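Long-range contacts in site-specific recombinase, resolvase family protein (Streptococcus pneumoniae, PDB 3GUV), which probably cuts and rejoins DNA at specific sites, as a member of the resolvase family of serine recombinases: residues 62-70 / 97-106; 76-87 / 105-116. All blocks are in the same frame, centred on the assembly; numbering follows the deposited sequence.

Contact 1. Residues 62-70 / 97-106; sequences FNRMMEDIK and TLQIMQDYGV
Met66 reaches from helix 60-70 into the side of helix 91-103, and its flexible thioether suits a place where several small apolar groups must be met at once. From CB the chain leaves with CG beside the backbone N (chi1 -65°), and further bends about the next two bonds carry the sulfur and methyl across. SD comes within 4.0 Å of Met101 CG. CE at the tip settles among three residues, 3.9 Å from Ile100 CG2 and about as far from Met101 CG and Thr97 CG2, its chain meeting those of Ile100 and Met101 at about a right angle.

One turn earlier, Phe62 points its CZ at the same threonine methyl; Thr97 CG2 lies 3.5 Å away, at the ring edge. Thr97 turns its methyl this way, while its OG1 is satisfied by Asp93 O in its own helix. A turn beyond Met66, the branched Ile69 touches both Val106 CG2 (3.8 Å) and Tyr104 CB with its CG2. Lys70 closes the outer margin: its CA sits over one face of the Tyr104 ring, 3.8 Å from the centroid, and CD lies 3.5 Å from Tyr104 CE2, while NZ turns back to Glu67 OE1 in a salt bridge whose hydrogen bond is weak.

The segment axes approach to 10.0 Å at 30°, running in broadly the same direction. Both helices lie against the central sheet: Ile69, Met101 and Val106 all touch Val79 of strand 78-81, and Met65 and Ile69 extend the packing to Tyr8 of strand 6-12.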
loop_
_atom_site.group_PDB
_atom_site.type_symbol
_atom_site.label_atom_id
_atom_site.label_comp_id
_atom_site.label_asym_id
_atom_site.label_seq_id
_atom_site.Cartn_x
_atom_site.Cartn_y
_atom_site.Cartn_z
ATOM N N PHE A 62 -13.977 16.539 -2.508
ATOM C CA PHE A 62 -13.951 15.139 -2.143
ATOM C C PHE A 62 -14.897 14.880 -0.967
ATOM O O PHE A 62 -15.630 13.890 -0.957
ATOM C CB PHE A 62 -12.533 14.703 -1.814
ATOM C CG PHE A 62 -12.459 13.351 -1.248
ATOM C CD1 PHE A 62 -12.306 12.259 -2.068
ATOM C CD2 PHE A 62 -12.596 13.160 0.125
ATOM C CE1 PHE A 62 -12.252 10.994 -1.522
ATOM C CE2 PHE A 62 -12.542 11.888 0.679
ATOM C CZ PHE A 62 -12.363 10.809 -0.141
ATOM N N ASN A 63 -14.905 15.784 0.006
ATOM C CA ASN A 63 -15.789 15.639 1.163
ATOM C C ASN A 63 -17.253 15.868 0.735
ATOM O O ASN A 63 -18.114 15.106 1.130
ATOM C CB ASN A 63 -15.391 16.567 2.316
ATOM C CG ASN A 63 -14.014 16.233 2.899
ATOM O OD1 ASN A 63 -13.576 15.082 2.903
ATOM N ND2 ASN A 63 -13.321 17.258 3.382
ATOM N N ARG A 64 -17.535 16.879 -0.086
ATOM C CA ARG A 64 -18.882 16.998 -0.642
ATOM C C ARG A 64 -19.302 15.684 -1.334
ATOM O O ARG A 64 -20.421 15.224 -1.126
ATOM C CB ARG A 64 -19.072 18.179 -1.615
ATOM C CG ARG A 64 -20.462 17.998 -2.372
ATOM C CD ARG A 64 -21.099 19.180 -3.084
ATOM N NE ARG A 64 -20.154 19.948 -3.898
ATOM C CZ ARG A 64 -20.460 20.580 -5.027
ATOM N NH1 ARG A 64 -19.523 21.284 -5.656
ATOM N NH2 ARG A 64 -21.694 20.535 -5.529
ATOM N N MET A 65 -18.408 15.081 -2.139
ATOM C CA MET A 65 -18.730 13.838 -2.863
ATOM C C MET A 65 -19.138 12.727 -1.886
ATOM O O MET A 65 -20.166 12.077 -2.077
ATOM C CB MET A 65 -17.564 13.391 -3.762
ATOM C CG MET A 65 -17.861 12.218 -4.740
ATOM S SD MET A 65 -16.507 11.674 -5.846
ATOM C CE MET A 65 -15.369 10.966 -4.617
ATOM N N MET A 66 -18.344 12.530 -0.843
ATOM C CA MET A 66 -18.634 11.500 0.151
ATOM C C MET A 66 -19.990 11.697 0.888
ATOM O O MET A 66 -20.664 10.725 1.138
ATOM C CB MET A 66 -17.457 11.320 1.150
ATOM C CG MET A 66 -16.130 10.797 0.556
ATOM S SD MET A 66 -16.186 9.183 -0.235
ATOM C CE MET A 66 -16.144 8.189 1.231
ATOM N N GLU A 67 -20.395 12.928 1.194
ATOM C CA GLU A 67 -21.764 13.176 1.707
ATOM C C GLU A 67 -22.868 12.812 0.680
ATOM O O GLU A 67 -23.943 12.271 1.023
ATOM C CB GLU A 67 -21.939 14.651 2.156
ATOM C CG GLU A 67 -20.871 15.198 3.197
ATOM C CD GLU A 67 -20.198 14.113 4.090
ATOM O OE1 GLU A 67 -20.919 13.404 4.857
ATOM O OE2 GLU A 67 -18.933 13.994 4.044
ATOM N N ASP A 68 -22.611 13.116 -0.587
ATOM C CA ASP A 68 -23.562 12.778 -1.645
ATOM C C ASP A 68 -23.676 11.235 -1.796
ATOM O O ASP A 68 -24.711 10.710 -2.172
ATOM C CB ASP A 68 -23.152 13.485 -2.954
ATOM C CG ASP A 68 -23.338 15.034 -2.898
ATOM O OD1 ASP A 68 -24.052 15.556 -1.997
ATOM O OD2 ASP A 68 -22.804 15.738 -3.793
ATOM N N ILE A 69 -22.589 10.521 -1.466
ATOM C CA ILE A 69 -22.536 9.054 -1.566
ATOM C C ILE A 69 -23.331 8.454 -0.399
ATOM O O ILE A 69 -24.158 7.540 -0.589
ATOM C CB ILE A 69 -21.043 8.508 -1.570
ATOM C CG1 ILE A 69 -20.388 8.709 -2.966
ATOM C CG2 ILE A 69 -21.006 7.044 -1.126
ATOM C CD1 ILE A 69 -18.876 8.395 -3.049
ATOM N N LYS A 70 -23.075 9.005 0.789
ATOM C CA LYS A 70 -23.710 8.565 2.011
ATOM C C LYS A 70 -25.237 8.734 1.863
ATOM O O LYS A 70 -26.002 7.826 2.204
ATOM C CB LYS A 70 -23.152 9.325 3.242
ATOM C CG LYS A 70 -21.608 9.205 3.439
ATOM C CD LYS A 70 -21.162 8.940 4.889
ATOM C CE LYS A 70 -21.070 10.220 5.746
ATOM N NZ LYS A 70 -19.657 10.646 6.009
ATOM N N THR A 97 -11.353 5.258 3.213
ATOM C CA THR A 97 -12.243 5.825 2.173
ATOM C C THR A 97 -12.941 4.727 1.388
ATOM O O THR A 97 -14.140 4.764 1.201
ATOM C CB THR A 97 -11.481 6.699 1.132
ATOM O OG1 THR A 97 -10.788 7.756 1.794
ATOM C CG2 THR A 97 -12.465 7.277 0.130
ATOM N N LEU A 98 -12.184 3.748 0.924
ATOM C CA LEU A 98 -12.765 2.618 0.203
ATOM C C LEU A 98 -13.782 1.845 1.041
ATOM O O LEU A 98 -14.729 1.327 0.504
ATOM C CB LEU A 98 -11.680 1.635 -0.282
ATOM C CG LEU A 98 -12.175 0.489 -1.184
ATOM C CD1 LEU A 98 -13.084 0.987 -2.356
ATOM C CD2 LEU A 98 -10.988 -0.216 -1.749
ATOM N N GLN A 99 -13.543 1.725 2.345
ATOM C CA GLN A 99 -14.448 0.952 3.215
ATOM C C GLN A 99 -15.773 1.673 3.412
ATOM O O GLN A 99 -16.822 1.036 3.327
ATOM C CB GLN A 99 -13.804 0.644 4.560
ATOM C CG GLN A 99 -12.788 -0.505 4.467
ATOM C CD GLN A 99 -11.965 -0.700 5.726
ATOM O OE1 GLN A 99 -11.517 0.260 6.374
ATOM N NE2 GLN A 99 -11.739 -1.952 6.065
ATOM N N ILE A 100 -15.709 2.993 3.645
ATOM C CA ILE A 100 -16.906 3.849 3.751
ATOM C C ILE A 100 -17.730 3.827 2.446
ATOM O O ILE A 100 -18.933 3.624 2.481
ATOM C CB ILE A 100 -16.532 5.313 4.123
ATOM C CG1 ILE A 100 -15.857 5.369 5.507
ATOM C CG2 ILE A 100 -17.789 6.217 4.104
ATOM C CD1 ILE A 100 -15.063 6.633 5.753
ATOM N N MET A 101 -17.067 4.040 1.312
ATOM C CA MET A 101 -17.691 3.940 -0.010
ATOM C C MET A 101 -18.456 2.613 -0.173
ATOM O O MET A 101 -19.645 2.606 -0.548
ATOM C CB MET A 101 -16.638 4.029 -1.145
ATOM C CG MET A 101 -16.174 5.420 -1.568
ATOM S SD MET A 101 -14.824 5.426 -2.799
ATOM C CE MET A 101 -15.407 4.398 -4.099
ATOM N N GLN A 102 -17.766 1.491 0.051
ATOM C CA GLN A 102 -18.401 0.181 -0.136
ATOM C C GLN A 102 -19.528 -0.057 0.896
ATOM O O GLN A 102 -20.523 -0.693 0.555
ATOM C CB GLN A 102 -17.385 -0.960 -0.098
ATOM C CG GLN A 102 -16.369 -0.943 -1.225
ATOM C CD GLN A 102 -15.396 -2.120 -1.170
ATOM O OE1 GLN A 102 -14.745 -2.365 -0.153
ATOM N NE2 GLN A 102 -15.289 -2.848 -2.280
ATOM N N ASP A 103 -19.361 0.472 2.120
ATOM C CA ASP A 103 -20.420 0.500 3.160
ATOM C C ASP A 103 -21.696 1.032 2.530
ATOM O O ASP A 103 -22.786 0.478 2.723
ATOM C CB ASP A 103 -20.036 1.435 4.333
ATOM C CG ASP A 103 -20.347 0.845 5.708
ATOM O OD1 ASP A 103 -21.363 1.217 6.375
ATOM O OD2 ASP A 103 -19.543 -0.014 6.137
ATOM N N TYR A 104 -21.545 2.109 1.750
ATOM C CA TYR A 104 -22.667 2.761 1.094
ATOM C C TYR A 104 -22.913 2.295 -0.339
ATOM O O TYR A 104 -23.500 3.029 -1.125
ATOM C CB TYR A 104 -22.501 4.282 1.146
ATOM C CG TYR A 104 -22.638 4.844 2.531
ATOM C CD1 TYR A 104 -23.877 5.202 3.036
ATOM C CD2 TYR A 104 -21.545 4.990 3.339
ATOM C CE1 TYR A 104 -24.007 5.718 4.325
ATOM C CE2 TYR A 104 -21.655 5.489 4.636
ATOM C CZ TYR A 104 -22.892 5.853 5.119
ATOM O OH TYR A 104 -22.986 6.363 6.391
ATOM N N GLY A 105 -22.515 1.061 -0.660
ATOM C CA GLY A 105 -22.745 0.472 -2.011
ATOM C C GLY A 105 -21.840 0.892 -3.193
ATOM O O GLY A 105 -22.093 0.477 -4.334
ATOM N N VAL A 106 -20.778 1.673 -2.932
ATOM C CA VAL A 106 -19.986 2.324 -4.004
ATOM C C VAL A 106 -18.551 1.732 -4.105
ATOM O O VAL A 106 -17.839 1.589 -3.091
ATOM C CB VAL A 106 -19.979 3.862 -3.808
ATOM C CG1 VAL A 106 -19.117 4.587 -4.884
ATOM C CG2 VAL A 106 -21.450 4.435 -3.811
#

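Contact 2. Residues 76-87 / 105-116; sequences VSFVLVFKLSRF and GVNLICVEDGID
Ser77 O accepts Asn107 N where two parallel strands, 78-81 and 107-110, begin to pair; helix 91-103 joins them in a beta-alpha-beta unit. A water bridges that same carbonyl to Asn107 ND2, and Asn107 OD1 is bonded to Ser117 OG. The Phe78 ring lies across the neighbouring strand, with Asn107 CB near CE1 and Ile109 CD1 over one face, 3.9 Å from the centroid. Val79 bonds through both its N and its O, N to Asn107 O and O to Ile109 N. Its beta-branched side chain, like that of Val81, suits an extended strand and turns to the face that carries Leu108. Leu80 points to the other face, with Ile109. Val81 continues the pattern, N to Ile109 O and O to Val111 N, while its CG2 rests 3.6 Å from Cys110 SG.

Beyond the strand, Phe82 has CG anti to its backbone N (chi1 -172°), which lets the ring receive Glu112 CB over a face. A carboxylate pins the turn here: Leu84 N donates to Asp113 OD2 at 3.1 Å, meeting the oxygen nearly along its C-O bond. Leu84 CD2 packs on Leu108 CD2 and Cys110 SG; in the second subunit, Ala131 packs on Leu84 and Asp113, and Glu138 forms a salt bridge with Arg86. At Phe87, Leu108 CD1 lies over a face of the ring, 4.1 Å from the centroid.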
loop_
_atom_site.group_PDB
_atom_site.type_symbol
_atom_site.label_atom_id
_atom_site.label_comp_id
_atom_site.label_asym_id
_atom_site.label_seq_id
_atom_site.Cartn_x
_atom_site.Cartn_y
_atom_site.Cartn_z
ATOM N N VAL A 76 -25.251 6.148 -7.439
ATOM C CA VAL A 76 -23.989 5.775 -8.103
ATOM C C VAL A 76 -23.456 4.390 -7.682
ATOM O O VAL A 76 -23.499 4.031 -6.516
ATOM C CB VAL A 76 -22.898 6.860 -7.891
ATOM C CG1 VAL A 76 -23.330 8.193 -8.566
ATOM C CG2 VAL A 76 -22.599 7.052 -6.424
ATOM N N SER A 77 -22.977 3.612 -8.656
ATOM C CA SER A 77 -22.265 2.352 -8.409
ATOM C C SER A 77 -20.724 2.498 -8.281
ATOM O O SER A 77 -20.072 1.696 -7.594
ATOM C CB SER A 77 -22.539 1.382 -9.561
ATOM O OG SER A 77 -23.842 0.834 -9.459
ATOM N N PHE A 78 -20.142 3.492 -8.963
ATOM C CA PHE A 78 -18.664 3.733 -8.897
ATOM C C PHE A 78 -18.252 5.217 -8.742
ATOM O O PHE A 78 -18.995 6.145 -9.161
ATOM C CB PHE A 78 -17.986 3.173 -10.150
ATOM C CG PHE A 78 -18.121 1.700 -10.331
ATOM C CD1 PHE A 78 -17.212 0.835 -9.741
ATOM C CD2 PHE A 78 -19.119 1.169 -11.143
ATOM C CE1 PHE A 78 -17.311 -0.540 -9.909
ATOM C CE2 PHE A 78 -19.236 -0.203 -11.312
ATOM C CZ PHE A 78 -18.296 -1.060 -10.700
ATOM N N VAL A 79 -17.098 5.444 -8.098
ATOM C CA VAL A 79 -16.285 6.664 -8.322
ATOM C C VAL A 79 -15.107 6.303 -9.214
ATOM O O VAL A 79 -14.353 5.326 -8.920
ATOM C CB VAL A 79 -15.677 7.265 -7.041
ATOM C CG1 VAL A 79 -14.750 8.439 -7.383
ATOM C CG2 VAL A 79 -16.767 7.656 -6.021
ATOM N N LEU A 80 -14.952 7.052 -10.301
ATOM C CA LEU A 80 -13.786 6.959 -11.143
ATOM C C LEU A 80 -12.787 8.033 -10.723
ATOM O O LEU A 80 -13.133 9.209 -10.653
ATOM C CB LEU A 80 -14.152 7.160 -12.617
ATOM C CG LEU A 80 -14.838 6.044 -13.425
ATOM C CD1 LEU A 80 -16.074 5.415 -12.789
ATOM C CD2 LEU A 80 -15.177 6.661 -14.810
ATOM N N VAL A 81 -11.562 7.594 -10.435
ATOM C CA VAL A 81 -10.364 8.437 -10.269
ATOM C C VAL A 81 -9.348 8.110 -11.381
ATOM O O VAL A 81 -9.469 7.065 -12.086
ATOM C CB VAL A 81 -9.762 8.263 -8.870
ATOM C CG1 VAL A 81 -10.812 8.571 -7.826
ATOM C CG2 VAL A 81 -9.210 6.847 -8.656
ATOM N N PHE A 82 -8.395 9.028 -11.628
ATOM C CA PHE A 82 -7.365 8.773 -12.639
ATOM C C PHE A 82 -6.412 7.664 -12.150
ATOM O O PHE A 82 -6.188 6.665 -12.835
ATOM C CB PHE A 82 -6.584 10.068 -12.986
ATOM C CG PHE A 82 -5.636 9.899 -14.164
ATOM C CD1 PHE A 82 -6.138 9.675 -15.433
ATOM C CD2 PHE A 82 -4.263 9.930 -13.979
ATOM C CE1 PHE A 82 -5.314 9.520 -16.509
ATOM C CE2 PHE A 82 -3.398 9.759 -15.062
ATOM C CZ PHE A 82 -3.928 9.568 -16.334
ATOM N N LYS A 83 -5.927 7.825 -10.933
ATOM C CA LYS A 83 -5.142 6.809 -10.220
ATOM C C LYS A 83 -5.215 7.077 -8.704
ATOM O O LYS A 83 -5.663 8.159 -8.284
ATOM C CB LYS A 83 -3.705 6.841 -10.732
ATOM C CG LYS A 83 -3.079 8.166 -10.596
ATOM C CD LYS A 83 -1.778 8.260 -11.363
ATOM C CE LYS A 83 -1.325 9.722 -11.286
ATOM N NZ LYS A 83 0.087 9.941 -11.718
ATOM N N LEU A 84 -4.810 6.108 -7.888
ATOM C CA LEU A 84 -4.906 6.218 -6.412
ATOM C C LEU A 84 -4.230 7.446 -5.803
ATOM O O LEU A 84 -4.757 8.058 -4.860
ATOM C CB LEU A 84 -4.327 4.972 -5.701
ATOM C CG LEU A 84 -5.177 3.716 -5.631
ATOM C CD1 LEU A 84 -4.493 2.570 -4.792
ATOM C CD2 LEU A 84 -6.551 4.077 -5.043
ATOM N N SER A 85 -3.042 7.785 -6.299
ATOM C CA SER A 85 -2.375 9.002 -5.865
ATOM C C SER A 85 -3.117 10.281 -6.287
ATOM O O SER A 85 -2.627 11.368 -6.037
ATOM C CB SER A 85 -0.978 9.054 -6.443
ATOM O OG SER A 85 -1.061 9.003 -7.850
ATOM N N ARG A 86 -4.248 10.157 -6.978
ATOM C CA ARG A 86 -5.080 11.320 -7.301
ATOM C C ARG A 86 -6.443 11.063 -6.681
ATOM O O ARG A 86 -7.503 11.238 -7.321
ATOM C CB ARG A 86 -5.153 11.534 -8.810
ATOM C CG ARG A 86 -3.860 12.050 -9.412
ATOM C CD ARG A 86 -3.547 13.435 -8.857
ATOM N NE ARG A 86 -2.405 14.038 -9.513
ATOM C CZ ARG A 86 -1.138 13.693 -9.299
ATOM N NH1 ARG A 86 -0.816 12.710 -8.467
ATOM N NH2 ARG A 86 -0.177 14.318 -9.947
ATOM N N PHE A 87 -6.369 10.668 -5.398
ATOM C CA PHE A 87 -7.504 10.187 -4.646
ATOM C C PHE A 87 -7.190 10.145 -3.151
ATOM O O PHE A 87 -7.958 10.653 -2.360
ATOM C CB PHE A 87 -7.916 8.815 -5.184
ATOM C CG PHE A 87 -8.960 8.132 -4.366
ATOM C CD1 PHE A 87 -10.247 8.644 -4.289
ATOM C CD2 PHE A 87 -8.669 6.968 -3.696
ATOM C CE1 PHE A 87 -11.229 8.017 -3.547
ATOM C CE2 PHE A 87 -9.640 6.334 -2.930
ATOM C CZ PHE A 87 -10.936 6.866 -2.862
ATOM N N GLY A 105 -22.515 1.061 -0.660
ATOM C CA GLY A 105 -22.745 0.472 -2.011
ATOM C C GLY A 105 -21.840 0.892 -3.193
ATOM O O GLY A 105 -22.093 0.477 -4.334
ATOM N N VAL A 106 -20.778 1.673 -2.932
ATOM C CA VAL A 106 -19.986 2.324 -4.004
ATOM C C VAL A 106 -18.551 1.732 -4.105
ATOM O O VAL A 106 -17.839 1.589 -3.091
ATOM C CB VAL A 106 -19.979 3.862 -3.808
ATOM C CG1 VAL A 106 -19.117 4.587 -4.884
ATOM C CG2 VAL A 106 -21.450 4.435 -3.811
ATOM N N ASN A 107 -18.168 1.354 -5.332
ATOM C CA ASN A 107 -16.825 0.872 -5.644
ATOM C C ASN A 107 -15.930 1.897 -6.375
ATOM O O ASN A 107 -16.392 2.948 -6.844
ATOM C CB ASN A 107 -16.923 -0.443 -6.414
ATOM C CG ASN A 107 -17.142 -1.641 -5.487
ATOM O OD1 ASN A 107 -16.230 -2.083 -4.792
ATOM N ND2 ASN A 107 -18.364 -2.142 -5.464
ATOM N N LEU A 108 -14.641 1.593 -6.434
ATOM C CA LEU A 108 -13.620 2.495 -6.953
ATOM C C LEU A 108 -12.972 1.927 -8.203
ATOM O O LEU A 108 -12.563 0.745 -8.213
ATOM C CB LEU A 108 -12.549 2.764 -5.907
ATOM C CG LEU A 108 -11.478 3.804 -6.311
ATOM C CD1 LEU A 108 -12.061 5.256 -6.302
ATOM C CD2 LEU A 108 -10.286 3.637 -5.319
ATOM N N ILE A 109 -12.916 2.770 -9.237
ATOM C CA ILE A 109 -12.210 2.493 -10.488
ATOM C C ILE A 109 -11.135 3.549 -10.613
ATOM O O ILE A 109 -11.401 4.741 -10.416
ATOM C CB ILE A 109 -13.146 2.467 -11.740
ATOM C CG1 ILE A 109 -14.206 1.375 -11.570
ATOM C CG2 ILE A 109 -12.334 2.198 -13.056
ATOM C CD1 ILE A 109 -15.184 1.202 -12.776
ATOM N N CYS A 110 -9.899 3.073 -10.789
ATOM C CA CYS A 110 -8.726 3.875 -11.091
ATOM C C CYS A 110 -8.453 3.605 -12.522
ATOM O O CYS A 110 -8.023 2.513 -12.891
ATOM C CB CYS A 110 -7.520 3.446 -10.277
ATOM S SG CYS A 110 -7.853 3.472 -8.530
ATOM N N VAL A 111 -8.733 4.604 -13.332
ATOM C CA VAL A 111 -8.619 4.498 -14.752
ATOM C C VAL A 111 -7.192 4.170 -15.236
ATOM O O VAL A 111 -7.013 3.253 -16.037
ATOM C CB VAL A 111 -9.179 5.792 -15.421
ATOM C CG1 VAL A 111 -8.766 5.886 -16.839
ATOM C CG2 VAL A 111 -10.726 5.813 -15.276
ATOM N N GLU A 112 -6.181 4.887 -14.774
ATOM C CA GLU A 112 -4.837 4.621 -15.286
ATOM C C GLU A 112 -4.265 3.315 -14.716
ATOM O O GLU A 112 -3.672 2.533 -15.456
ATOM C CB GLU A 112 -3.881 5.776 -15.004
ATOM C CG GLU A 112 -2.679 5.733 -15.960
ATOM C CD GLU A 112 -1.503 6.567 -15.513
ATOM O OE1 GLU A 112 -0.882 7.207 -16.408
ATOM O OE2 GLU A 112 -1.204 6.584 -14.287
ATOM N N ASP A 113 -4.474 3.069 -13.419
ATOM C CA ASP A 113 -3.954 1.851 -12.761
ATOM C C ASP A 113 -4.670 0.570 -13.214
ATOM O O ASP A 113 -4.170 -0.530 -12.994
ATOM C CB ASP A 113 -4.073 1.965 -11.243
ATOM C CG ASP A 113 -3.393 3.226 -10.679
ATOM O OD1 ASP A 113 -2.349 3.634 -11.243
ATOM O OD2 ASP A 113 -3.887 3.804 -9.663
ATOM N N GLY A 114 -5.836 0.704 -13.842
ATOM C CA GLY A 114 -6.656 -0.449 -14.206
ATOM C C GLY A 114 -7.264 -1.217 -13.027
ATOM O O GLY A 114 -7.581 -2.396 -13.162
ATOM N N ILE A 115 -7.414 -0.557 -11.882
ATOM C CA ILE A 115 -7.890 -1.193 -10.660
ATOM C C ILE A 115 -9.395 -0.946 -10.571
ATOM O O ILE A 115 -9.856 0.155 -10.834
ATOM C CB ILE A 115 -7.230 -0.580 -9.391
ATOM C CG1 ILE A 115 -5.752 -0.990 -9.241
ATOM C CG2 ILE A 115 -8.002 -0.992 -8.160
ATOM C CD1 ILE A 115 -5.027 -0.273 -8.058
ATOM N N ASP A 116 -10.144 -1.988 -10.231
ATOM C CA ASP A 116 -11.594 -1.915 -10.078
ATOM C C ASP A 116 -11.926 -2.764 -8.848
ATOM O O ASP A 116 -11.788 -4.011 -8.886
ATOM C CB ASP A 116 -12.280 -2.454 -11.348
ATOM C CG ASP A 116 -13.799 -2.599 -11.207
ATOM O OD1 ASP A 116 -14.348 -2.517 -10.075
ATOM O OD2 ASP A 116 -14.454 -2.800 -12.262
HETATM O O HOH W 1 -20.289 -0.883 -6.865
#

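How the contacts relate
The centres of contacts 1 and 2 lie 12 Å apart within the resolvase N-terminal domain. Along the chain their segments alternate: helix 60-70, strand 78-81, helix 91-103, strand 107-110. Contact 1 joins the two helices and contact 2 the two strands, so contact 1 lies in the helical layer of an alpha/beta fold and contact 2 in the sheet beneath it. Gly105 and Val106 belong to both; Gly105, with positive phi, ends helix 91-103 in a Schellman motif and leads the chain into its strand. Ile69 packs on Val79 of the sheet, and Thr97 on Phe87 of the loop beyond it. The far end of contact 2 also meets the second subunit, whereas contact 1 lies wholly within one chain.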